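Local coordinates for protein translation initiation factor eIF2B subunit epsilon (PDB 5B04) that forms part of the eIF2B complex, which catalyses the exchange of GDP for GTP on the gamma subunit of eIF2, at residues C394-G399 with T412-N417; D363-W368 with C377-A382; V176-K181 with E210-R215; M155-R160 with I261-A266. All blocks are in the same frame, centred on the assembly; numbering follows the deposited sequence.

The four contacts fall into two pairs, one in each folded region. Contacts 3 and 4, with centres about 12 Å apart, belong to the mixed sheet of the nucleotidyl-transferase-like region, where strand 212-226 runs beside both 153-161 and 175-179. Along the chain, both segments of contact 3 lie between the two segments of contact 4. Contacts 2 and 1 follow in series, about 10 Å apart between centres, on successive coils of the left-handed beta-helix, and they share the parallel sheet containing strands 378-380 and 395-396. The centres of contacts 2 and 4 lie about 37 Å apart. Through strand 212-226 the mixed sheet runs on into the gamma subunit, whereas no other chain touches contacts 1 and 2.

Contact 1 of 4, residues C394-G399 with T412-N417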
loop_
_atom_site.group_PDB
_atom_site.type_symbol
_atom_site.label_atom_id
_atom_site.label_comp_id
_atom_site.label_asym_id
_atom_site.label_seq_id
_atom_site.Cartn_x
_atom_site.Cartn_y
_atom_site.Cartn_z
ATOM N N CYS I 394 21.317 35.447 50.349
ATOM C CA CYS I 394 20.603 34.842 51.469
ATOM C C CYS I 394 20.396 33.343 51.282
ATOM O O CYS I 394 20.341 32.846 50.158
ATOM C CB CYS I 394 19.251 35.525 51.671
ATOM S SG CYS I 394 19.353 37.230 52.250
ATOM N N SER I 395 20.280 32.631 52.397
ATOM C CA SER I 395 20.026 31.197 52.372
ATOM C C SER I 395 18.796 30.851 53.205
ATOM O O SER I 395 18.785 31.032 54.421
ATOM C CB SER I 395 21.243 30.423 52.883
ATOM O OG SER I 395 20.976 29.032 52.939
ATOM N N ILE I 396 17.759 30.360 52.536
ATOM C CA ILE I 396 16.540 29.937 53.211
ATOM C C ILE I 396 16.394 28.426 53.080
ATOM O O ILE I 396 16.339 27.894 51.972
ATOM C CB ILE I 396 15.303 30.640 52.638
ATOM C CG1 ILE I 396 15.539 32.151 52.585
ATOM C CG2 ILE I 396 14.075 30.317 53.469
ATOM C CD1 ILE I 396 14.335 32.938 52.129
ATOM N N GLU I 397 16.327 27.741 54.215
ATOM C CA GLU I 397 16.466 26.290 54.232
ATOM C C GLU I 397 15.150 25.567 54.523
ATOM O O GLU I 397 14.111 26.199 54.703
ATOM C CB GLU I 397 17.541 25.904 55.247
ATOM C CG GLU I 397 18.849 26.658 55.028
ATOM C CD GLU I 397 19.934 26.279 56.015
ATOM O OE1 GLU I 397 19.619 25.626 57.031
ATOM O OE2 GLU I 397 21.107 26.638 55.773
ATOM N N ASP I 398 15.207 24.238 54.563
ATOM C CA ASP I 398 14.007 23.405 54.613
ATOM C C ASP I 398 13.160 23.622 55.864
ATOM O O ASP I 398 13.670 23.628 56.984
ATOM C CB ASP I 398 14.391 21.925 54.511
ATOM C CG ASP I 398 15.188 21.614 53.258
ATOM O OD1 ASP I 398 15.142 22.420 52.305
ATOM O OD2 ASP I 398 15.859 20.561 53.226
ATOM N N GLY I 399 11.856 23.793 55.658
ATOM C CA GLY I 399 10.919 23.954 56.754
ATOM C C GLY I 399 10.620 25.404 57.076
ATOM O O GLY I 399 9.681 25.701 57.815
ATOM N N THR I 412 22.014 37.066 55.008
ATOM C CA THR I 412 21.359 36.454 56.160
ATOM C C THR I 412 20.995 34.999 55.881
ATOM O O THR I 412 20.584 34.654 54.773
ATOM C CB THR I 412 20.087 37.227 56.554
ATOM O OG1 THR I 412 20.358 38.634 56.552
ATOM C CG2 THR I 412 19.607 36.806 57.937
ATOM N N ILE I 413 21.149 34.149 56.892
ATOM C CA ILE I 413 20.796 32.741 56.766
ATOM C C ILE I 413 19.720 32.338 57.767
ATOM O O ILE I 413 19.959 32.310 58.975
ATOM C CB ILE I 413 22.021 31.831 56.968
ATOM C CG1 ILE I 413 23.057 32.079 55.871
ATOM C CG2 ILE I 413 21.601 30.368 56.982
ATOM C CD1 ILE I 413 24.297 31.224 56.002
ATOM N N ILE I 414 18.587 31.880 57.244
ATOM C CA ILE I 414 17.515 31.344 58.062
ATOM C C ILE I 414 17.586 29.842 58.122
ATOM O O ILE I 414 17.461 29.172 57.133
ATOM C CB ILE I 414 16.155 31.706 57.489
ATOM C CG1 ILE I 414 15.973 33.201 57.500
ATOM C CG2 ILE I 414 15.046 31.117 58.318
ATOM C CD1 ILE I 414 15.948 33.790 56.123
ATOM N N GLU I 415 17.719 29.329 59.322
ATOM C CA GLU I 415 17.938 27.929 59.551
ATOM C C GLU I 415 16.670 27.183 59.309
ATOM O O GLU I 415 15.647 27.778 59.127
ATOM C CB GLU I 415 18.396 27.696 60.974
ATOM C CG GLU I 415 19.547 28.569 61.417
ATOM C CD GLU I 415 20.057 28.172 62.777
ATOM O OE1 GLU I 415 19.292 28.267 63.750
ATOM O OE2 GLU I 415 21.220 27.752 62.866
ATOM N N LYS I 416 16.754 25.868 59.258
ATOM C CA LYS I 416 15.602 25.061 58.952
ATOM C C LYS I 416 14.507 25.247 59.963
ATOM O O LYS I 416 14.745 25.285 61.139
ATOM C CB LYS I 416 15.996 23.594 58.971
ATOM C CG LYS I 416 17.014 23.208 57.921
ATOM C CD LYS I 416 17.448 21.760 58.067
ATOM C CE LYS I 416 17.950 21.173 56.754
ATOM N NZ LYS I 416 18.555 22.162 55.818
ATOM N N ASN I 417 13.289 25.362 59.482
ATOM C CA ASN I 417 12.107 25.272 60.293
ATOM C C ASN I 417 11.807 26.514 61.062
ATOM O O ASN I 417 10.837 26.555 61.791
ATOM C CB ASN I 417 12.227 24.143 61.277
ATOM C CG ASN I 417 12.689 22.881 60.642
ATOM O OD1 ASN I 417 11.897 22.101 60.151
ATOM N ND2 ASN I 417 13.980 22.664 60.662
#
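S395 and I414 are joined by the backbone of two adjacent parallel strands. S395 N donates to T412 O (3.1 Å), and I414 N returns a bond to S395 O (3.0 Å). A third bond, from E397 N to I414 O, is weak at 3.4 Å. The CA of I413 makes a CA-H...O contact with S395 O.

Apolar packing lies on the face of I396 and I414. Their side chains run side by side, with CG1 of I396 3.9 Å from CD1 of I414, and such branched residues suit a flat, stacked interior. On the opposite face, CB of the small S395 meets CG1 of I413 at 3.9 Å.

The charged groups gather beyond the strands. E397 and K416 cross at about a right angle, and their salt bridge is long (OE1 to NZ 3.8 Å). D398 lies alongside K416 and offers a second negative charge, OD2, 4.1 Å from NZ, beyond salt-bridge distance. At phi 95° a CB on G399 would jam against D398 O, so glycine suits the place.

In this beta-helix, strand 395-396 is sandwiched between 378-380 and 413-414. I414 and C394 pack against I408 of strand 407-408, and I396 touches A382 of the preceding coil.

Contact 2 of 4, residues D363-W368 with C377-A382; sequences DSAFLW and CRIGKA
F366 N donates to A382 O across 2.7 Å, and CB of A365 approaches the same oxygen at 3.6 Å. The F366 side chain keeps close to it too: A382 O lies at the ring's edge, near its plane, 4.0 Å from CD1. CG of F366 is anti to its own carbonyl carbon (chi1 -64°), which sets CG beside the backbone N that makes the bond.

At the other end, D363 pairs with G380 in parallel fashion. D363 N reaches I379 O (2.8 Å), and D363 O takes the N-H of K381 at 3.1 Å. The CA of G380 makes a CA-H...O contact with that same oxygen, so two donors of unequal strength meet D363 O.

Between these ends the chain turns. S364 and K381 both have positive phi, 62° and 51°, and the lysine chain folds back at chi2, bringing its CD to 3.4 Å from S364 O. Its CG, CD and CE thus run past the carbonyl O and CB of S364. S364 OG bonds to N347 and, weakly, to D363 OD2. Alanine suits its buried position here: CB of A365 meets CG2 of I379 at 4.1 Å with little bulk.

The contact spans one corner of the left-handed beta-helix, where successive coils stack. I379 and L367 both touch I373 of strand 372-373 inside, while helix 277-288 lies against F366, whose ring meets that of Y280.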
loop_
_atom_site.group_PDB
_atom_site.type_symbol
_atom_site.label_atom_id
_atom_site.label_comp_id
_atom_site.label_asym_id
_atom_site.label_seq_id
_atom_site.Cartn_x
_atom_site.Cartn_y
_atom_site.Cartn_z
ATOM N N ASP I 363 14.662 25.763 44.860
ATOM C CA ASP I 363 14.285 24.364 44.681
ATOM C C ASP I 363 13.232 23.902 45.688
ATOM O O ASP I 363 13.450 23.964 46.895
ATOM C CB ASP I 363 15.525 23.471 44.781
ATOM C CG ASP I 363 15.195 21.996 44.656
ATOM O OD1 ASP I 363 15.028 21.518 43.514
ATOM O OD2 ASP I 363 15.105 21.315 45.698
ATOM N N SER I 364 12.095 23.439 45.172
ATOM C CA SER I 364 11.012 22.879 45.984
ATOM C C SER I 364 10.411 23.877 46.974
ATOM O O SER I 364 9.889 23.484 48.016
ATOM C CB SER I 364 11.500 21.639 46.739
ATOM O OG SER I 364 12.113 20.713 45.859
ATOM N N ALA I 365 10.468 25.162 46.640
ATOM C CA ALA I 365 9.961 26.202 47.530
ATOM C C ALA I 365 8.555 26.655 47.142
ATOM O O ALA I 365 7.993 26.191 46.149
ATOM C CB ALA I 365 10.911 27.389 47.542
ATOM N N PHE I 366 7.992 27.559 47.936
ATOM C CA PHE I 366 6.683 28.134 47.649
ATOM C C PHE I 366 6.730 29.654 47.732
ATOM O O PHE I 366 7.057 30.219 48.775
ATOM C CB PHE I 366 5.623 27.597 48.613
ATOM C CG PHE I 366 5.378 26.121 48.489
ATOM C CD1 PHE I 366 6.134 25.218 49.213
ATOM C CD2 PHE I 366 4.383 25.639 47.655
ATOM C CE1 PHE I 366 5.909 23.860 49.105
ATOM C CE2 PHE I 366 4.151 24.281 47.543
ATOM C CZ PHE I 366 4.915 23.391 48.269
ATOM N N LEU I 367 6.401 30.312 46.626
ATOM C CA LEU I 367 6.367 31.768 46.582
ATOM C C LEU I 367 4.965 32.269 46.272
ATOM O O LEU I 367 4.396 31.945 45.230
ATOM C CB LEU I 367 7.348 32.304 45.538
ATOM C CG LEU I 367 8.762 32.680 45.982
ATOM C CD1 LEU I 367 9.481 31.510 46.635
ATOM C CD2 LEU I 367 9.543 33.189 44.783
ATOM N N TRP I 368 4.410 33.061 47.180
ATOM C CA TRP I 368 3.102 33.656 46.956
ATOM C C TRP I 368 3.299 35.009 46.272
ATOM O O TRP I 368 4.380 35.280 45.751
ATOM C CB TRP I 368 2.333 33.771 48.275
ATOM C CG TRP I 368 2.093 32.428 48.931
ATOM C CD1 TRP I 368 2.406 31.199 48.420
ATOM C CD2 TRP I 368 1.492 32.183 50.212
ATOM N NE1 TRP I 368 2.042 30.210 49.299
ATOM C CE2 TRP I 368 1.478 30.786 50.406
ATOM C CE3 TRP I 368 0.966 33.008 51.209
ATOM C CZ2 TRP I 368 0.959 30.198 51.558
ATOM C CZ3 TRP I 368 0.451 32.421 52.354
ATOM C CH2 TRP I 368 0.452 31.030 52.517
ATOM N N CYS I 377 20.885 33.971 45.722
ATOM C CA CYS I 377 20.170 33.363 46.841
ATOM C C CYS I 377 19.913 31.871 46.645
ATOM O O CYS I 377 19.591 31.422 45.545
ATOM C CB CYS I 377 18.842 34.086 47.075
ATOM S SG CYS I 377 19.008 35.746 47.768
ATOM N N ARG I 378 20.062 31.111 47.727
ATOM C CA ARG I 378 19.734 29.690 47.733
ATOM C C ARG I 378 18.493 29.456 48.587
ATOM O O ARG I 378 18.539 29.583 49.811
ATOM C CB ARG I 378 20.904 28.858 48.264
ATOM C CG ARG I 378 22.252 29.187 47.643
ATOM C CD ARG I 378 22.337 28.728 46.198
ATOM N NE ARG I 378 23.629 29.059 45.603
ATOM C CZ ARG I 378 23.857 30.140 44.864
ATOM N NH1 ARG I 378 22.877 31.000 44.622
ATOM N NH2 ARG I 378 25.066 30.362 44.365
ATOM N N ILE I 379 17.382 29.121 47.940
ATOM C CA ILE I 379 16.117 28.935 48.642
ATOM C C ILE I 379 15.531 27.558 48.355
ATOM O O ILE I 379 15.447 27.140 47.202
ATOM C CB ILE I 379 15.104 30.025 48.247
ATOM C CG1 ILE I 379 15.711 31.409 48.482
ATOM C CG2 ILE I 379 13.809 29.862 49.027
ATOM C CD1 ILE I 379 14.823 32.548 48.064
ATOM N N GLY I 380 15.127 26.851 49.407
ATOM C CA GLY I 380 14.626 25.497 49.250
ATOM C C GLY I 380 13.650 25.028 50.312
ATOM O O GLY I 380 13.903 25.180 51.507
ATOM N N LYS I 381 12.542 24.442 49.862
ATOM C CA LYS I 381 11.508 23.897 50.743
ATOM C C LYS I 381 11.053 24.899 51.794
ATOM O O LYS I 381 11.078 24.616 52.992
ATOM C CB LYS I 381 12.002 22.617 51.423
ATOM C CG LYS I 381 11.532 21.338 50.747
ATOM C CD LYS I 381 10.015 21.308 50.630
ATOM C CE LYS I 381 9.527 20.011 50.002
ATOM N NZ LYS I 381 9.810 18.831 50.866
ATOM N N ALA I 382 10.635 26.073 51.336
ATOM C CA ALA I 382 10.189 27.124 52.236
ATOM C C ALA I 382 8.989 27.863 51.661
ATOM O O ALA I 382 8.828 27.953 50.444
ATOM C CB ALA I 382 11.324 28.093 52.516
#

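Contact 3 of 4, residues V176-K181 with E210-R215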
loop_
_atom_site.group_PDB
_atom_site.type_symbol
_atom_site.label_atom_id
_atom_site.label_comp_id
_atom_site.label_asym_id
_atom_site.label_seq_id
_atom_site.Cartn_x
_atom_site.Cartn_y
_atom_site.Cartn_z
ATOM N N VAL I 176 -7.302 1.773 59.739
ATOM C CA VAL I 176 -7.703 0.421 59.365
ATOM C C VAL I 176 -9.220 0.309 59.280
ATOM O O VAL I 176 -9.928 0.565 60.254
ATOM C CB VAL I 176 -7.179 -0.631 60.359
ATOM C CG1 VAL I 176 -7.729 -2.007 60.012
ATOM C CG2 VAL I 176 -5.661 -0.651 60.360
ATOM N N PHE I 177 -9.711 -0.072 58.107
ATOM C CA PHE I 177 -11.135 -0.295 57.904
ATOM C C PHE I 177 -11.428 -1.784 57.762
ATOM O O PHE I 177 -10.670 -2.514 57.125
ATOM C CB PHE I 177 -11.634 0.453 56.663
ATOM C CG PHE I 177 -11.709 1.944 56.835
ATOM C CD1 PHE I 177 -10.565 2.723 56.778
ATOM C CD2 PHE I 177 -12.928 2.569 57.033
ATOM C CE1 PHE I 177 -10.636 4.096 56.929
ATOM C CE2 PHE I 177 -13.006 3.941 57.182
ATOM C CZ PHE I 177 -11.857 4.705 57.131
ATOM N N VAL I 178 -12.523 -2.231 58.366
ATOM C CA VAL I 178 -13.004 -3.591 58.158
ATOM C C VAL I 178 -14.408 -3.524 57.577
ATOM O O VAL I 178 -15.360 -3.150 58.263
ATOM C CB VAL I 178 -13.009 -4.411 59.457
ATOM C CG1 VAL I 178 -13.576 -5.799 59.202
ATOM C CG2 VAL I 178 -11.604 -4.502 60.031
ATOM N N ILE I 179 -14.529 -3.881 56.304
ATOM C CA ILE I 179 -15.755 -3.635 55.558
ATOM C C ILE I 179 -16.402 -4.920 55.046
ATOM O O ILE I 179 -15.714 -5.845 54.616
ATOM C CB ILE I 179 -15.483 -2.704 54.359
ATOM C CG1 ILE I 179 -14.389 -1.690 54.705
ATOM C CG2 ILE I 179 -16.754 -1.999 53.931
ATOM C CD1 ILE I 179 -14.087 -0.712 53.593
ATOM N N ASP I 180 -17.731 -4.969 55.101
ATOM C CA ASP I 180 -18.485 -6.069 54.512
ATOM C C ASP I 180 -18.354 -5.990 52.995
ATOM O O ASP I 180 -18.809 -5.029 52.379
ATOM C CB ASP I 180 -19.954 -6.010 54.943
ATOM C CG ASP I 180 -20.699 -7.309 54.686
ATOM O OD1 ASP I 180 -20.452 -7.956 53.647
ATOM O OD2 ASP I 180 -21.538 -7.684 55.531
ATOM N N LYS I 181 -17.735 -7.004 52.398
ATOM C CA LYS I 181 -17.340 -6.953 50.991
ATOM C C LYS I 181 -18.488 -6.755 50.001
ATOM O O LYS I 181 -18.254 -6.386 48.850
ATOM C CB LYS I 181 -16.578 -8.227 50.619
ATOM C CG LYS I 181 -15.143 -8.250 51.111
ATOM C CD LYS I 181 -14.360 -9.366 50.445
ATOM C CE LYS I 181 -14.368 -9.216 48.932
ATOM N NZ LYS I 181 -13.631 -10.321 48.260
ATOM N N GLU I 210 -20.331 -12.593 57.233
ATOM C CA GLU I 210 -19.988 -13.714 56.342
ATOM C C GLU I 210 -19.057 -13.370 55.182
ATOM O O GLU I 210 -18.883 -14.180 54.296
ATOM C CB GLU I 210 -21.217 -14.199 55.558
ATOM C CG GLU I 210 -21.740 -15.583 55.876
ATOM C CD GLU I 210 -22.438 -16.198 54.680
ATOM O OE1 GLU I 210 -22.115 -15.805 53.547
ATOM O OE2 GLU I 210 -23.305 -17.068 54.860
ATOM N N GLU I 211 -18.419 -12.211 55.195
ATOM C CA GLU I 211 -17.365 -11.947 54.226
ATOM C C GLU I 211 -16.875 -10.661 54.853
ATOM O O GLU I 211 -17.669 -9.909 55.370
ATOM C CB GLU I 211 -17.672 -12.031 52.739
ATOM C CG GLU I 211 -16.528 -12.558 51.895
ATOM C CD GLU I 211 -16.954 -12.895 50.490
ATOM O OE1 GLU I 211 -16.546 -12.199 49.544
ATOM O OE2 GLU I 211 -17.708 -13.864 50.329
ATOM N N LEU I 212 -15.584 -10.384 54.795
ATOM C CA LEU I 212 -15.058 -9.233 55.507
ATOM C C LEU I 212 -13.700 -8.869 54.977
ATOM O O LEU I 212 -12.828 -9.710 54.903
ATOM C CB LEU I 212 -14.980 -9.282 57.016
ATOM C CG LEU I 212 -16.267 -9.042 57.776
ATOM C CD1 LEU I 212 -16.059 -9.347 59.240
ATOM C CD2 LEU I 212 -16.697 -7.607 57.614
ATOM N N GLU I 213 -13.502 -7.601 54.655
ATOM C CA GLU I 213 -12.215 -7.145 54.179
ATOM C C GLU I 213 -11.569 -6.172 55.133
ATOM O O GLU I 213 -12.095 -5.124 55.394
ATOM C CB GLU I 213 -12.385 -6.478 52.825
ATOM C CG GLU I 213 -11.108 -6.334 52.027
ATOM C CD GLU I 213 -11.366 -5.936 50.599
ATOM O OE1 GLU I 213 -10.469 -6.076 49.759
ATOM O OE2 GLU I 213 -12.476 -5.487 50.311
ATOM N N VAL I 214 -10.392 -6.525 55.616
ATOM C CA VAL I 214 -9.571 -5.660 56.453
ATOM C C VAL I 214 -8.623 -4.863 55.567
ATOM O O VAL I 214 -7.748 -5.432 54.915
ATOM C CB VAL I 214 -8.762 -6.461 57.487
ATOM C CG1 VAL I 214 -7.925 -5.524 58.343
ATOM C CG2 VAL I 214 -9.692 -7.295 58.352
ATOM N N ARG I 215 -8.797 -3.546 55.544
ATOM C CA ARG I 215 -8.083 -2.715 54.584
ATOM C C ARG I 215 -7.213 -1.642 55.236
ATOM O O ARG I 215 -7.716 -0.719 55.876
ATOM C CB ARG I 215 -9.078 -2.061 53.625
ATOM C CG ARG I 215 -10.003 -3.051 52.939
ATOM C CD ARG I 215 -10.728 -2.423 51.763
ATOM N NE ARG I 215 -9.810 -2.073 50.685
ATOM C CZ ARG I 215 -10.195 -1.695 49.470
ATOM N NH1 ARG I 215 -11.485 -1.621 49.174
ATOM N NH2 ARG I 215 -9.288 -1.395 48.549
#
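V178 and V214 face each other as a non-hydrogen-bonded pair between two antiparallel strands whose axes run at 170°, with the hydrogen-bonded pairs F177-R215 and I179-E213 on either side. Four backbone bonds result: F177 N to R215 O, R215 N to F177 O (2.7 Å), I179 N to E213 O and E213 N to I179 O (2.8 Å).

One face is made by valines and a leucine. V178 CG2 meets V214 CG2 at 3.8 Å, the two side chains lying side by side, and the V178 and L212 side chains cross obliquely, CG1 to CD2 3.9 Å. V176 CG1 touches V214 CG1 at the same distance. Beta-branched residues suit these extended positions. Although the CA-CB bond of L212 points away from 176-181, its CD2 comes back to 3.6 Å from I179 O.

The strands belong to the mixed sheet of the nucleotidyl-transferase-like region, and 212-215 also pairs antiparallel with a strand of the eIF2B gamma subunit, so the sheet continues across the interface.

On the other face the residues are longer. I179 CD1 comes within 4.2 Å of R215 CD, while the rings of F177 and Y189 meet edge-to-face. The guanidinium of R215 bridges to D217 and E161, and E213 OE1 lies over one face of it, offset toward the rim. That carboxylate forms a salt bridge with R230 of the gamma subunit. K181 CG packs on E213 CB at 3.7 Å, and its NZ makes a long salt bridge to E211 OE1.

Contact 4 of 4, residues M155-R160 with I261-A266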
loop_
_atom_site.group_PDB
_atom_site.type_symbol
_atom_site.label_atom_id
_atom_site.label_comp_id
_atom_site.label_asym_id
_atom_site.label_seq_id
_atom_site.Cartn_x
_atom_site.Cartn_y
_atom_site.Cartn_z
ATOM N N MET I 155 -24.425 7.367 58.022
ATOM C CA MET I 155 -23.400 8.088 57.276
ATOM C C MET I 155 -22.595 7.194 56.332
ATOM O O MET I 155 -22.274 6.050 56.660
ATOM C CB MET I 155 -22.465 8.807 58.257
ATOM C CG MET I 155 -21.206 9.397 57.642
ATOM S SD MET I 155 -20.216 10.317 58.840
ATOM C CE MET I 155 -19.267 9.005 59.604
ATOM N N THR I 156 -22.286 7.725 55.152
ATOM C CA THR I 156 -21.425 7.046 54.192
ATOM C C THR I 156 -20.060 7.723 54.133
ATOM O O THR I 156 -19.957 8.903 53.798
ATOM C CB THR I 156 -22.043 7.029 52.782
ATOM O OG1 THR I 156 -23.222 6.213 52.783
ATOM C CG2 THR I 156 -21.051 6.473 51.772
ATOM N N MET I 157 -19.014 6.972 54.459
ATOM C CA MET I 157 -17.659 7.514 54.476
ATOM C C MET I 157 -16.952 7.321 53.138
ATOM O O MET I 157 -16.659 6.194 52.739
ATOM C CB MET I 157 -16.841 6.869 55.596
ATOM C CG MET I 157 -17.360 7.165 56.992
ATOM S SD MET I 157 -16.336 6.440 58.288
ATOM C CE MET I 157 -16.654 4.696 58.039
ATOM N N VAL I 158 -16.679 8.426 52.454
ATOM C CA VAL I 158 -15.952 8.385 51.189
ATOM C C VAL I 158 -14.453 8.254 51.433
ATOM O O VAL I 158 -13.846 9.098 52.093
ATOM C CB VAL I 158 -16.218 9.643 50.338
ATOM C CG1 VAL I 158 -15.269 9.692 49.148
ATOM C CG2 VAL I 158 -17.666 9.680 49.881
ATOM N N VAL I 159 -13.862 7.188 50.903
ATOM C CA VAL I 159 -12.434 6.949 51.063
ATOM C C VAL I 159 -11.762 6.703 49.716
ATOM O O VAL I 159 -12.435 6.474 48.710
ATOM C CB VAL I 159 -12.164 5.750 51.990
ATOM C CG1 VAL I 159 -12.605 6.066 53.411
ATOM C CG2 VAL I 159 -12.868 4.507 51.468
ATOM N N ARG I 160 -10.435 6.752 49.703
ATOM C CA ARG I 160 -9.676 6.576 48.471
ATOM C C ARG I 160 -8.751 5.368 48.552
ATOM O O ARG I 160 -7.981 5.225 49.501
ATOM C CB ARG I 160 -8.864 7.834 48.158
ATOM C CG ARG I 160 -8.152 7.796 46.816
ATOM C CD ARG I 160 -9.144 7.580 45.688
ATOM N NE ARG I 160 -8.555 7.804 44.371
ATOM C CZ ARG I 160 -7.980 6.857 43.637
ATOM N NH1 ARG I 160 -7.905 5.614 44.092
ATOM N NH2 ARG I 160 -7.478 7.156 42.448
ATOM N N ILE I 261 -23.089 2.255 59.757
ATOM C CA ILE I 261 -22.124 3.151 59.143
ATOM C C ILE I 261 -21.591 2.487 57.872
ATOM O O ILE I 261 -21.454 1.264 57.814
ATOM C CB ILE I 261 -20.976 3.501 60.125
ATOM C CG1 ILE I 261 -20.220 4.739 59.653
ATOM C CG2 ILE I 261 -20.045 2.326 60.343
ATOM C CD1 ILE I 261 -21.074 5.960 59.649
ATOM N N HIS I 262 -21.317 3.284 56.844
ATOM C CA HIS I 262 -20.958 2.723 55.544
ATOM C C HIS I 262 -19.739 3.379 54.904
ATOM O O HIS I 262 -19.404 4.526 55.197
ATOM C CB HIS I 262 -22.147 2.820 54.585
ATOM C CG HIS I 262 -23.211 1.798 54.839
ATOM N ND1 HIS I 262 -23.110 0.497 54.397
ATOM C CD2 HIS I 262 -24.396 1.886 55.488
ATOM C CE1 HIS I 262 -24.188 -0.174 54.764
ATOM N NE2 HIS I 262 -24.984 0.645 55.427
ATOM N N CYS I 263 -19.088 2.629 54.019
ATOM C CA CYS I 263 -17.923 3.112 53.290
ATOM C C CYS I 263 -18.145 3.079 51.784
ATOM O O CYS I 263 -18.774 2.159 51.259
ATOM C CB CYS I 263 -16.686 2.278 53.633
ATOM S SG CYS I 263 -15.929 2.651 55.224
ATOM N N HIS I 264 -17.626 4.088 51.096
ATOM C CA HIS I 264 -17.556 4.061 49.643
ATOM C C HIS I 264 -16.103 4.170 49.207
ATOM O O HIS I 264 -15.472 5.214 49.375
ATOM C CB HIS I 264 -18.377 5.188 49.020
ATOM C CG HIS I 264 -18.268 5.255 47.528
ATOM N ND1 HIS I 264 -19.178 4.652 46.687
ATOM C CD2 HIS I 264 -17.347 5.842 46.726
ATOM C CE1 HIS I 264 -18.827 4.870 45.432
ATOM N NE2 HIS I 264 -17.719 5.589 45.428
ATOM N N VAL I 265 -15.574 3.088 48.649
ATOM C CA VAL I 265 -14.189 3.070 48.206
ATOM C C VAL I 265 -14.068 3.551 46.766
ATOM O O VAL I 265 -14.442 2.843 45.831
ATOM C CB VAL I 265 -13.576 1.664 48.325
ATOM C CG1 VAL I 265 -12.144 1.665 47.813
ATOM C CG2 VAL I 265 -13.629 1.185 49.767
ATOM N N ALA I 266 -13.557 4.766 46.597
ATOM C CA ALA I 266 -13.291 5.303 45.271
ATOM C C ALA I 266 -11.994 4.717 44.733
ATOM O O ALA I 266 -10.947 4.816 45.374
ATOM C CB ALA I 266 -13.221 6.821 45.309
#
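M157 CE rests 3.6 Å from C263 SG and meets I261 CG1 at 3.9 Å, the M157 and I261 side chains crossing at about a right angle. Flexible methionines and a slim cysteine fit this closely filled face, where M155 CB and I261 CD1 also lie at 3.5 Å. Helix 243-252 and F177 of strand 175-179 pack over it.

Five backbone bonds alternate in parallel fashion, from H262 N to M155 O through to A266 N to V159 O (2.9 Å).

The other end is less enclosed only at the partly exposed H264 and V265; R160 is buried, against F345 of the beta subunit. CG1 of V159 is anti to its carbonyl carbon (chi1 -67°), leaving CG2 between backbone N and carbonyl carbon, 3.8 Å from V265 CG2. R160 CD is 3.3 Å from A266 O, and the guanidinium bonds to N269 O.

On the second face T156 CG2 meets H264 CB at 4.0 Å. H264 bonds to E142 and T156 to H143, both on helix 137-147. A parallel strand pair covered by helices on both faces is consistent with the alpha/beta nucleotidyl-transferase fold of the GT-A clan, to which 155-160 is assigned.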